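Long-range contacts in spondin-1 (Homo sapiens, PDB 2ZOU), which is a secreted extracellular-matrix glycoprotein that probably acts in cell adhesion and carries a beta-sandwich reeler domain: residues A[26-31]-A[41-46]; A[33-38]-A[108-113]; A[57-62]-A[71-76]; A[121-126]-A[139-144]. All blocks are in the same frame, centred on the assembly; numbering follows the deposited sequence.

The four contacts lie in one beta-sandwich, the reeler fold, whose two antiparallel sheets face each other. Interactions 1 and 2 belong to the sheet that holds strands 40-47 and 105-111; their centres are about 11 Å apart and their segments alternate along the chain. Interactions 3 and 4 meet the other sheet, where strands 55-62 and 120-127 are neighbours, centres again about 11 Å apart. Interaction 3 is nested in the loop closed by interaction 2, and interaction 4 comes last. Interactions 1 and 4 are edge hairpins whose apolar faces meet between the sheets, centres about 10 Å apart. Interaction 2 packs a loop on the end of strand 105-111, and interaction 3 holds the chain as it crosses over.

Interaction 1 (A[26-31]-A[41-46]); sequences LRVEGD and YRVTLS
Strand 26-28 runs antiparallel to strand 41-46, axes 4.7 Å apart at closest and directions 156° apart, with Arg-27 and Thr-44 as the hydrogen-bonded pair between two non-hydrogen-bonded pairs, Leu-26 with Leu-45 and Val-28 with Val-43.

Leu-26, Val-28, Val-43 and Leu-45 share one face. Leu-26 has CG anti to its backbone N (chi1 -174°), and CD1 reaches obliquely to Val-43 CG1 at 3.6 Å. Val-28 CG1 rests against Tyr-41 CB at 3.7 Å. Away from this face, Glu-29 and Arg-42 lie side by side and point the same way. Glu-29 OE1 is 3.9 Å from Arg-42 NE, a long salt bridge. The oxygen lies well out of the guanidinium plane, so only the charges attract. Arg-42 NH1 has a better partner in Gln-107. Arg-27 bends at chi3, and its NH2 forms a salt bridge with Asp-31 OD1 at 2.8 Å.

Arg-27 N donates to Thr-44 O in the carbonyl plane, and Thr-44 N donates to Arg-27 O from above it, both at 2.9 Å. Glu-29 N adds a bond to Arg-42 O, nearly along the C=O axis. A water donates to Glu-29 O and accepts from Arg-42 N, so it bridges the two backbones one step beyond that bond. Val-28 to Asp-31 form a type II turn.

This hairpin ends its sheet: strand 24-28 is outermost, and strand 40-47 pairs on its other side with strand 105-111. The apolar face packs on Leu-122 and Ile-126 of strand 120-127 in the opposing sheet.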
# COMPACT_ATOMS: atom_id res chain seq x y z
N LEU A 26 -6.76 1.29 4.21
CA LEU A 26 -5.94 1.82 3.13
C LEU A 26 -6.87 2.53 2.16
O LEU A 26 -7.84 1.94 1.67
CB LEU A 26 -5.24 0.66 2.41
CG LEU A 26 -4.22 1.08 1.33
CD1 LEU A 26 -3.04 1.81 1.94
CD2 LEU A 26 -3.74 -0.14 0.60
N ARG A 27 -6.63 3.82 1.95
CA ARG A 27 -7.52 4.63 1.13
C ARG A 27 -6.70 5.40 0.13
O ARG A 27 -5.51 5.56 0.27
CB ARG A 27 -8.32 5.59 1.98
CG ARG A 27 -9.17 4.89 3.02
CD ARG A 27 -10.35 5.71 3.45
NE ARG A 27 -11.26 5.97 2.34
CZ ARG A 27 -12.49 6.45 2.50
NH1 ARG A 27 -12.96 6.70 3.72
NH2 ARG A 27 -13.26 6.66 1.44
N VAL A 28 -7.38 5.88 -0.91
CA VAL A 28 -6.79 6.83 -1.82
C VAL A 28 -7.63 8.10 -1.71
O VAL A 28 -8.87 8.06 -1.89
CB VAL A 28 -6.80 6.31 -3.25
CG1 VAL A 28 -6.20 7.36 -4.19
CG2 VAL A 28 -5.97 5.01 -3.31
N GLU A 29 -6.98 9.22 -1.39
CA GLU A 29 -7.69 10.48 -1.23
C GLU A 29 -8.46 10.83 -2.50
O GLU A 29 -7.91 10.71 -3.61
CB GLU A 29 -6.73 11.62 -0.86
CG GLU A 29 -6.20 11.53 0.57
CD GLU A 29 -5.45 12.79 1.02
OE1 GLU A 29 -5.19 13.68 0.17
OE2 GLU A 29 -5.13 12.88 2.22
N GLY A 30 -9.70 11.27 -2.34
CA GLY A 30 -10.57 11.58 -3.46
C GLY A 30 -11.36 10.38 -3.96
O GLY A 30 -12.16 10.54 -4.87
N ASP A 31 -11.12 9.20 -3.37
CA ASP A 31 -11.91 7.99 -3.72
C ASP A 31 -12.08 7.79 -5.24
O ASP A 31 -13.20 7.74 -5.75
CB ASP A 31 -13.28 8.05 -3.03
CG ASP A 31 -13.17 8.07 -1.52
OD1 ASP A 31 -12.16 7.60 -0.97
OD2 ASP A 31 -14.13 8.58 -0.88
N TYR A 41 -1.58 9.89 -7.07
CA TYR A 41 -2.62 9.71 -6.06
C TYR A 41 -2.01 9.68 -4.68
O TYR A 41 -0.91 9.15 -4.49
CB TYR A 41 -3.38 8.39 -6.32
CG TYR A 41 -4.11 8.41 -7.63
CD1 TYR A 41 -5.38 8.95 -7.72
CD2 TYR A 41 -3.50 7.92 -8.79
CE1 TYR A 41 -6.05 8.99 -8.93
CE2 TYR A 41 -4.15 7.97 -10.02
CZ TYR A 41 -5.44 8.48 -10.08
OH TYR A 41 -6.04 8.53 -11.32
N ARG A 42 -2.71 10.26 -3.71
CA ARG A 42 -2.21 10.20 -2.33
C ARG A 42 -2.86 9.02 -1.61
O ARG A 42 -4.07 9.00 -1.37
CB ARG A 42 -2.42 11.53 -1.58
CG ARG A 42 -1.65 11.56 -0.26
CD ARG A 42 -1.83 12.87 0.49
NE ARG A 42 -1.34 14.02 -0.25
CZ ARG A 42 -0.44 14.89 0.20
NH1 ARG A 42 0.08 14.75 1.42
NH2 ARG A 42 -0.09 15.91 -0.57
N VAL A 43 -2.03 8.03 -1.32
CA VAL A 43 -2.45 6.81 -0.64
C VAL A 43 -2.23 6.99 0.86
O VAL A 43 -1.17 7.43 1.29
CB VAL A 43 -1.68 5.57 -1.15
CG1 VAL A 43 -2.15 4.29 -0.44
CG2 VAL A 43 -1.87 5.43 -2.66
N THR A 44 -3.24 6.64 1.66
CA THR A 44 -3.14 6.79 3.10
C THR A 44 -3.41 5.47 3.80
O THR A 44 -4.26 4.67 3.36
CB THR A 44 -4.11 7.85 3.62
OG1 THR A 44 -5.44 7.42 3.38
CG2 THR A 44 -3.89 9.18 2.91
N LEU A 45 -2.70 5.24 4.89
CA LEU A 45 -2.94 4.10 5.77
C LEU A 45 -3.23 4.67 7.15
O LEU A 45 -2.41 5.38 7.69
CB LEU A 45 -1.69 3.22 5.82
CG LEU A 45 -1.73 1.91 6.57
CD1 LEU A 45 -2.87 1.04 6.14
CD2 LEU A 45 -0.41 1.22 6.32
N SER A 46 -4.41 4.37 7.68
CA SER A 46 -4.83 4.98 8.95
C SER A 46 -5.43 3.96 9.91
O SER A 46 -6.01 2.95 9.48
CB SER A 46 -5.94 6.01 8.68
OG SER A 46 -5.69 6.85 7.57
O HOH W 1 -5.21 11.53 -4.22

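Interaction 2 (A[33-38]-A[108-113]); sequences DFYKPG and VFWIAP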
# COMPACT_ATOMS: atom_id res chain seq x y z
N ASP A 33 -12.58 6.20 -8.83
CA ASP A 33 -13.26 5.02 -9.35
C ASP A 33 -12.34 4.17 -10.22
O ASP A 33 -12.60 2.98 -10.43
CB ASP A 33 -14.49 5.45 -10.17
CG ASP A 33 -15.68 5.84 -9.31
OD1 ASP A 33 -15.67 5.60 -8.08
OD2 ASP A 33 -16.65 6.37 -9.89
N PHE A 34 -11.29 4.79 -10.74
CA PHE A 34 -10.33 4.17 -11.65
C PHE A 34 -9.06 5.00 -11.61
O PHE A 34 -9.10 6.13 -11.13
CB PHE A 34 -10.86 4.13 -13.09
CG PHE A 34 -11.32 5.46 -13.62
CD1 PHE A 34 -10.42 6.34 -14.22
CD2 PHE A 34 -12.67 5.82 -13.56
CE1 PHE A 34 -10.84 7.57 -14.73
CE2 PHE A 34 -13.11 7.06 -14.06
CZ PHE A 34 -12.18 7.93 -14.65
N TYR A 35 -7.95 4.48 -12.12
CA TYR A 35 -6.72 5.28 -12.24
C TYR A 35 -6.53 5.81 -13.65
O TYR A 35 -6.94 5.17 -14.63
CB TYR A 35 -5.47 4.52 -11.76
CG TYR A 35 -4.95 3.38 -12.64
CD1 TYR A 35 -5.20 2.05 -12.30
CD2 TYR A 35 -4.19 3.64 -13.79
CE1 TYR A 35 -4.72 1.01 -13.08
CE2 TYR A 35 -3.71 2.59 -14.58
CZ TYR A 35 -3.97 1.29 -14.21
OH TYR A 35 -3.50 0.26 -15.01
N LYS A 36 -5.88 6.98 -13.74
CA LYS A 36 -5.45 7.56 -15.01
C LYS A 36 -3.93 7.49 -15.05
O LYS A 36 -3.26 8.03 -14.15
CB LYS A 36 -5.84 9.03 -15.10
CG LYS A 36 -7.32 9.36 -15.07
CD LYS A 36 -7.44 10.85 -14.86
CE LYS A 36 -8.85 11.33 -15.00
NZ LYS A 36 -8.84 12.81 -14.91
N PRO A 37 -3.36 6.85 -16.10
CA PRO A 37 -1.92 6.74 -16.26
C PRO A 37 -1.23 8.08 -16.03
O PRO A 37 -1.64 9.10 -16.57
CB PRO A 37 -1.77 6.28 -17.72
CG PRO A 37 -2.99 5.46 -17.94
CD PRO A 37 -4.09 6.17 -17.19
N GLY A 38 -0.19 8.06 -15.20
CA GLY A 38 0.60 9.26 -14.94
C GLY A 38 0.09 10.19 -13.85
O GLY A 38 0.81 11.10 -13.46
N VAL A 108 1.64 8.41 1.26
CA VAL A 108 2.65 8.34 0.21
C VAL A 108 1.96 8.67 -1.11
O VAL A 108 0.74 8.53 -1.20
CB VAL A 108 3.28 6.93 0.18
CG1 VAL A 108 2.28 5.87 -0.34
CG2 VAL A 108 4.61 6.93 -0.58
N PHE A 109 2.70 9.13 -2.11
CA PHE A 109 2.13 9.20 -3.44
C PHE A 109 2.32 7.88 -4.16
O PHE A 109 3.35 7.22 -3.99
CB PHE A 109 2.78 10.30 -4.28
CG PHE A 109 2.40 11.69 -3.87
CD1 PHE A 109 1.06 12.10 -3.89
CD2 PHE A 109 3.39 12.61 -3.48
CE1 PHE A 109 0.71 13.39 -3.51
CE2 PHE A 109 3.02 13.91 -3.11
CZ PHE A 109 1.68 14.28 -3.13
N TRP A 110 1.33 7.55 -4.99
CA TRP A 110 1.43 6.46 -5.95
C TRP A 110 1.11 7.04 -7.32
O TRP A 110 0.03 7.60 -7.52
CB TRP A 110 0.49 5.33 -5.60
CG TRP A 110 0.53 4.20 -6.58
CD1 TRP A 110 1.52 3.27 -6.70
CD2 TRP A 110 -0.46 3.87 -7.55
NE1 TRP A 110 1.20 2.37 -7.70
CE2 TRP A 110 -0.01 2.72 -8.24
CE3 TRP A 110 -1.69 4.44 -7.90
CZ2 TRP A 110 -0.76 2.13 -9.26
CZ3 TRP A 110 -2.43 3.85 -8.92
CH2 TRP A 110 -1.96 2.69 -9.58
N ILE A 111 2.05 6.92 -8.24
CA ILE A 111 1.91 7.45 -9.58
C ILE A 111 1.46 6.31 -10.49
O ILE A 111 2.15 5.29 -10.59
CB ILE A 111 3.22 8.05 -10.10
CG1 ILE A 111 3.73 9.10 -9.11
CG2 ILE A 111 3.01 8.62 -11.53
CD1 ILE A 111 5.14 9.64 -9.42
N ALA A 112 0.29 6.47 -11.11
CA ALA A 112 -0.36 5.38 -11.82
C ALA A 112 0.41 4.98 -13.08
O ALA A 112 1.00 5.82 -13.76
CB ALA A 112 -1.80 5.73 -12.18
N PRO A 113 0.40 3.67 -13.39
CA PRO A 113 1.19 3.13 -14.50
C PRO A 113 0.58 3.40 -15.89
O PRO A 113 -0.56 3.86 -15.98
CB PRO A 113 1.18 1.63 -14.21
CG PRO A 113 -0.16 1.40 -13.56
CD PRO A 113 -0.36 2.61 -12.68
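The Tyr-35 ring receives two groups over one face. The edge of the Trp-110 six-membered ring points at it in a T-shaped pair, planes at 90° and centroids 5.9 Å apart. Pro-113 CD makes a CH-pi contact with the same ring, 4.2 Å from its centroid. Ala-112 CA lies over one face of the Trp-110 ring, toward the rim, while Tyr-35 CB meets the edge near CZ3. Tyr-35 has CG flanked by both its backbone N and its carbonyl carbon (chi1 72°), which turns the ring toward Ala-112 and Pro-113. Its hydroxyl is hydrogen-bonded to Gly-118 O, and Trp-110 NE1 to Ala-74 O, so both rings are fixed at their polar ends.

The contact lies at one end of the beta-sandwich. Loop 33-38, between strands 24-28 and 40-47, crosses the chain where it leaves strand 105-111, the two directions 84° apart. Ala-112 CB points into the loop, 3.6 Å from Tyr-35 CD2 and 3.4 Å from Lys-36 O. One backbone hydrogen bond joins the segments, from Gly-38 N to Ala-112 O at 2.9 Å, with the donor well above the carbonyl plane. Pro-113 O is buried without a hydrogen-bond partner in the model; Pro-37 CA makes a CA-H...O contact with it at 3.2 Å.

Interaction 3 (A[57-62]-A[71-76]); sequences TLIALR and EDHAGT. With EDO (1,2-ethanediol), chain C; EDO (1,2-ethanediol), chain D.
One water between the segments is held by three hydrogen bonds. It accepts from Arg-62 NE at 2.8 Å, at the edge of the guanidinium and in its plane, and donates to Glu-71 O and His-73 O. The extended Arg-62 chain (from CG to NE) thus reaches the loop carbonyls through this water. Its CG also passes along Ala-74 CB.

Two direct backbone bonds lie beside it. Arg-62 N donates to Asp-72 O at 2.8 Å, nearly along the C=O axis. Ala-74 N donates to Ala-60 O at 2.9 Å, from above the carbonyl plane. Between them Leu-61 and His-73 form a single beta bridge. Residues 71-72 close a 3-10 segment, 73-75 run as loop past the end of strand 55-62, and strand 76-79 starts at Thr-76. The chain here crosses from one sheet of the beta-sandwich to the other.

With their backbones bridged and CG anti to the carbonyl carbon in both (chi1 -62° and -70°), Leu-61 and His-73 lie side by side. Leu-61 CD2 sits over a face of the imidazole, 3.6 Å from its centroid, in a CH-pi contact. Ile-59 CG2 comes to the ring edge, 4.3 Å from NE2. His-73 ND1 has a weak hydrogen bond to Lys-69 O. Asp-72 OD2 takes a hydrogen bond from Lys-69 N and a weak one from Gly-67 N, while OD1 pairs with Arg-65. An ethanediol, probably from the crystallisation liquor, places its O2 at 2.7 Å from Asp-72 OD2.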
# COMPACT_ATOMS: atom_id res chain seq x y z
N THR A 57 3.80 -2.39 5.80
CA THR A 57 4.34 -2.61 4.47
C THR A 57 3.24 -2.32 3.47
O THR A 57 2.12 -2.76 3.64
CB THR A 57 4.80 -4.05 4.27
OG1 THR A 57 5.72 -4.41 5.31
CG2 THR A 57 5.50 -4.20 2.92
N LEU A 58 3.59 -1.59 2.42
CA LEU A 58 2.64 -1.18 1.41
C LEU A 58 3.19 -1.48 0.02
O LEU A 58 4.31 -1.09 -0.30
CB LEU A 58 2.36 0.32 1.58
CG LEU A 58 1.62 1.02 0.45
CD1 LEU A 58 0.23 0.46 0.30
CD2 LEU A 58 1.57 2.52 0.67
N ILE A 59 2.38 -2.17 -0.80
CA ILE A 59 2.76 -2.51 -2.19
C ILE A 59 1.63 -2.24 -3.17
O ILE A 59 0.49 -2.03 -2.76
CB ILE A 59 3.25 -3.99 -2.31
CG1 ILE A 59 2.14 -4.95 -1.86
CG2 ILE A 59 4.54 -4.17 -1.51
CD1 ILE A 59 2.52 -6.42 -1.99
N ALA A 60 1.97 -2.20 -4.46
CA ALA A 60 0.98 -2.08 -5.53
C ALA A 60 1.28 -3.16 -6.55
O ALA A 60 2.36 -3.15 -7.14
CB ALA A 60 1.08 -0.71 -6.17
N LEU A 61 0.34 -4.07 -6.76
CA LEU A 61 0.54 -5.25 -7.61
C LEU A 61 -0.43 -5.28 -8.76
O LEU A 61 -1.60 -4.95 -8.60
CB LEU A 61 0.35 -6.53 -6.81
CG LEU A 61 1.29 -6.76 -5.63
CD1 LEU A 61 0.99 -8.12 -4.98
CD2 LEU A 61 2.75 -6.71 -6.10
N ARG A 62 0.03 -5.74 -9.92
CA ARG A 62 -0.90 -6.12 -10.95
C ARG A 62 -1.79 -7.20 -10.36
O ARG A 62 -1.30 -8.08 -9.63
CB ARG A 62 -0.13 -6.67 -12.16
CG ARG A 62 0.70 -5.59 -12.86
CD ARG A 62 1.15 -6.10 -14.21
NE ARG A 62 2.09 -5.19 -14.85
CZ ARG A 62 2.20 -5.05 -16.17
NH1 ARG A 62 1.41 -5.74 -16.99
NH2 ARG A 62 3.09 -4.20 -16.68
N GLU A 71 8.26 -7.31 -12.26
CA GLU A 71 7.21 -6.84 -13.15
C GLU A 71 5.80 -7.00 -12.58
O GLU A 71 4.86 -6.49 -13.17
CB GLU A 71 7.31 -7.51 -14.53
CG GLU A 71 7.10 -9.02 -14.53
CD GLU A 71 8.39 -9.82 -14.41
OE1 GLU A 71 9.43 -9.28 -13.95
OE2 GLU A 71 8.38 -11.00 -14.81
N ASP A 72 5.66 -7.68 -11.44
CA ASP A 72 4.36 -7.75 -10.75
C ASP A 72 3.97 -6.42 -10.12
O ASP A 72 2.80 -6.16 -9.89
CB ASP A 72 4.40 -8.75 -9.60
CG ASP A 72 4.61 -10.18 -10.05
OD1 ASP A 72 4.48 -10.49 -11.25
OD2 ASP A 72 4.91 -11.01 -9.16
N HIS A 73 4.97 -5.60 -9.81
CA HIS A 73 4.74 -4.35 -9.10
C HIS A 73 4.41 -3.22 -10.07
O HIS A 73 5.11 -3.01 -11.05
CB HIS A 73 5.96 -4.04 -8.24
CG HIS A 73 6.09 -4.97 -7.08
ND1 HIS A 73 6.64 -6.23 -7.17
CD2 HIS A 73 5.71 -4.82 -5.79
CE1 HIS A 73 6.59 -6.81 -5.98
NE2 HIS A 73 6.03 -5.97 -5.13
N ALA A 74 3.31 -2.53 -9.80
CA ALA A 74 2.74 -1.57 -10.73
C ALA A 74 2.87 -0.14 -10.20
O ALA A 74 2.69 0.10 -9.00
CB ALA A 74 1.28 -1.90 -10.96
N GLY A 75 3.18 0.79 -11.09
CA GLY A 75 3.27 2.21 -10.73
C GLY A 75 4.54 2.51 -9.96
O GLY A 75 5.42 1.65 -9.83
N THR A 76 4.61 3.73 -9.43
CA THR A 76 5.78 4.24 -8.74
C THR A 76 5.32 4.95 -7.47
O THR A 76 4.54 5.90 -7.51
CB THR A 76 6.52 5.27 -9.64
OG1 THR A 76 7.09 4.58 -10.74
CG2 THR A 76 7.63 6.02 -8.88
C1 EDO C . 3.04 -14.19 -9.25
O1 EDO C . 1.74 -14.49 -9.76
C2 EDO C . 3.88 -13.57 -10.36
O2 EDO C . 5.24 -13.52 -9.96
C1 EDO D . 4.11 -6.47 9.22
O1 EDO D . 3.85 -7.22 8.03
C2 EDO D . 4.11 -4.98 8.90
O2 EDO D . 5.09 -4.70 7.88
O HOH W 2 4.25 -3.82 -13.65

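Interaction 4 (A[121-126]-A[139-144]); sequences ILKASI and SLTKKL. With EDO (1,2-ethanediol), chain D; EDO (1,2-ethanediol), chain F.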
# COMPACT_ATOMS: atom_id res chain seq x y z
N ILE A 121 -3.80 -3.70 -7.54
CA ILE A 121 -4.21 -3.90 -6.15
C ILE A 121 -3.20 -3.25 -5.23
O ILE A 121 -2.04 -3.67 -5.16
CB ILE A 121 -4.30 -5.40 -5.76
CG1 ILE A 121 -5.03 -6.23 -6.83
CG2 ILE A 121 -4.97 -5.53 -4.40
CD1 ILE A 121 -6.51 -5.92 -7.01
N LEU A 122 -3.66 -2.21 -4.53
CA LEU A 122 -2.87 -1.58 -3.49
C LEU A 122 -3.15 -2.35 -2.23
O LEU A 122 -4.32 -2.54 -1.89
CB LEU A 122 -3.31 -0.12 -3.29
CG LEU A 122 -3.12 0.79 -4.51
CD1 LEU A 122 -3.80 2.14 -4.27
CD2 LEU A 122 -1.65 0.99 -4.75
N LYS A 123 -2.10 -2.78 -1.53
CA LYS A 123 -2.24 -3.69 -0.39
C LYS A 123 -1.28 -3.34 0.73
O LYS A 123 -0.12 -3.03 0.49
CB LYS A 123 -1.94 -5.13 -0.81
CG LYS A 123 -3.08 -5.91 -1.41
CD LYS A 123 -2.55 -7.10 -2.19
CE LYS A 123 -2.06 -8.21 -1.31
NZ LYS A 123 -1.87 -9.45 -2.13
N ALA A 124 -1.75 -3.43 1.97
CA ALA A 124 -0.91 -3.16 3.12
C ALA A 124 -1.02 -4.24 4.17
O ALA A 124 -2.02 -4.94 4.28
CB ALA A 124 -1.25 -1.82 3.71
N SER A 125 0.05 -4.36 4.94
CA SER A 125 0.13 -5.19 6.13
C SER A 125 0.60 -4.30 7.25
O SER A 125 1.39 -3.38 7.01
CB SER A 125 1.13 -6.33 5.88
OG SER A 125 1.37 -7.05 7.07
N ILE A 126 0.14 -4.54 8.48
CA ILE A 126 0.61 -3.74 9.62
C ILE A 126 0.99 -4.59 10.84
O ILE A 126 0.60 -5.76 10.93
CB ILE A 126 -0.40 -2.61 10.08
CG1 ILE A 126 -1.64 -3.20 10.77
CG2 ILE A 126 -0.73 -1.62 8.93
CD1 ILE A 126 -1.52 -3.38 12.27
N SER A 139 -10.10 -4.24 4.38
CA SER A 139 -9.94 -2.81 4.60
C SER A 139 -8.54 -2.29 4.26
O SER A 139 -8.37 -1.08 4.08
CB SER A 139 -10.34 -2.44 6.03
OG SER A 139 -9.54 -3.11 6.99
N LEU A 140 -7.55 -3.17 4.19
CA LEU A 140 -6.18 -2.79 3.82
C LEU A 140 -5.85 -3.13 2.37
O LEU A 140 -4.69 -3.22 2.00
CB LEU A 140 -5.18 -3.42 4.78
CG LEU A 140 -5.07 -2.74 6.15
CD1 LEU A 140 -4.09 -3.50 7.02
CD2 LEU A 140 -4.66 -1.30 6.05
N THR A 141 -6.88 -3.30 1.54
CA THR A 141 -6.70 -3.66 0.13
C THR A 141 -7.64 -2.83 -0.72
O THR A 141 -8.84 -2.72 -0.43
CB THR A 141 -6.96 -5.16 -0.07
OG1 THR A 141 -6.11 -5.89 0.82
CG2 THR A 141 -6.73 -5.62 -1.53
N LYS A 142 -7.10 -2.22 -1.78
CA LYS A 142 -7.92 -1.43 -2.69
C LYS A 142 -7.57 -1.73 -4.13
O LYS A 142 -6.41 -1.68 -4.51
CB LYS A 142 -7.77 0.08 -2.42
CG LYS A 142 -8.66 0.96 -3.31
CD LYS A 142 -10.15 0.80 -3.04
CE LYS A 142 -11.02 1.62 -4.02
NZ LYS A 142 -11.36 0.90 -5.30
N LYS A 143 -8.59 -2.06 -4.91
CA LYS A 143 -8.43 -2.35 -6.33
C LYS A 143 -8.75 -1.11 -7.14
O LYS A 143 -9.79 -0.49 -6.93
CB LYS A 143 -9.37 -3.49 -6.72
CG LYS A 143 -9.37 -3.82 -8.22
CD LYS A 143 -10.55 -4.70 -8.62
CE LYS A 143 -10.48 -6.09 -8.05
NZ LYS A 143 -11.18 -7.05 -8.96
N LEU A 144 -7.85 -0.76 -8.05
CA LEU A 144 -8.09 0.31 -9.03
C LEU A 144 -7.81 -0.19 -10.43
O LEU A 144 -6.71 -0.68 -10.71
CB LEU A 144 -7.21 1.53 -8.79
CG LEU A 144 -7.54 2.47 -7.63
CD1 LEU A 144 -6.43 3.50 -7.50
CD2 LEU A 144 -8.89 3.17 -7.80
C1 EDO D . 4.11 -6.47 9.22
O1 EDO D . 3.85 -7.22 8.03
C2 EDO D . 4.11 -4.98 8.90
O2 EDO D . 5.09 -4.70 7.88
C1 EDO F . -5.33 -6.85 5.21
O1 EDO F . -3.93 -6.65 5.36
C2 EDO F . -5.91 -7.64 6.37
O2 EDO F . -7.25 -7.21 6.64
O HOH W 3 -3.67 -6.30 2.35
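The last beta hairpin of the chain pairs strand 120-127 with strand 131-144. Segments 121-126 and 141-144 run antiparallel at 169°, their axes 4.6 Å apart. Leu-122 and Lys-142 are the hydrogen-bonded pair. Each backbone N donates to the other's O at 2.8 Å, in the carbonyl plane. Ile-121 with Lys-143 and Lys-123 with Thr-141 are non-hydrogen-bonded pairs. Ala-124 N adds a bond to Leu-140 O, nearly along the C=O axis.

Ile-121, Lys-123, Thr-141 and Lys-143 share one face. Ile-121 CG2 and Thr-141 CG2 are both anti to their backbone N, and the two methyls press together at 3.4 Å, tighter than usual. Ile-121 CD1 lies along Lys-143 CG at 3.7 Å. Lys-123 CG touches the Thr-141 methyl, CG2, also at 3.7 Å. Thr-141 OG1 accepts from a water that also donates to Ala-124 O, and it is hydrogen-bonded to Gln-135 O. Lys-143 NZ forms a salt bridge with Glu-63. On the Leu-122 face, Leu-140 brings CD2 to Ala-124 CB at 4.2 Å, while CD1 meets Ile-126 CG2. Lys-142 bends at chi2 and chi4, and its NZ donates to the carbonyl of the next residue, Lys-143 O, at 2.7 Å.

Just past one end, the disulfide Cys-119 to Cys-145 links the same two chain parts. Strand 131-144 is outermost in its sheet, while strand 120-127 pairs on its other side with strand 55-62. Leu-140 and Ala-124 pack on Leu-45 of strand 40-47 in the facing sheet. Ser-139 also bonds through its backbone to Leu-26, so strand 24-28 is joined to this edge.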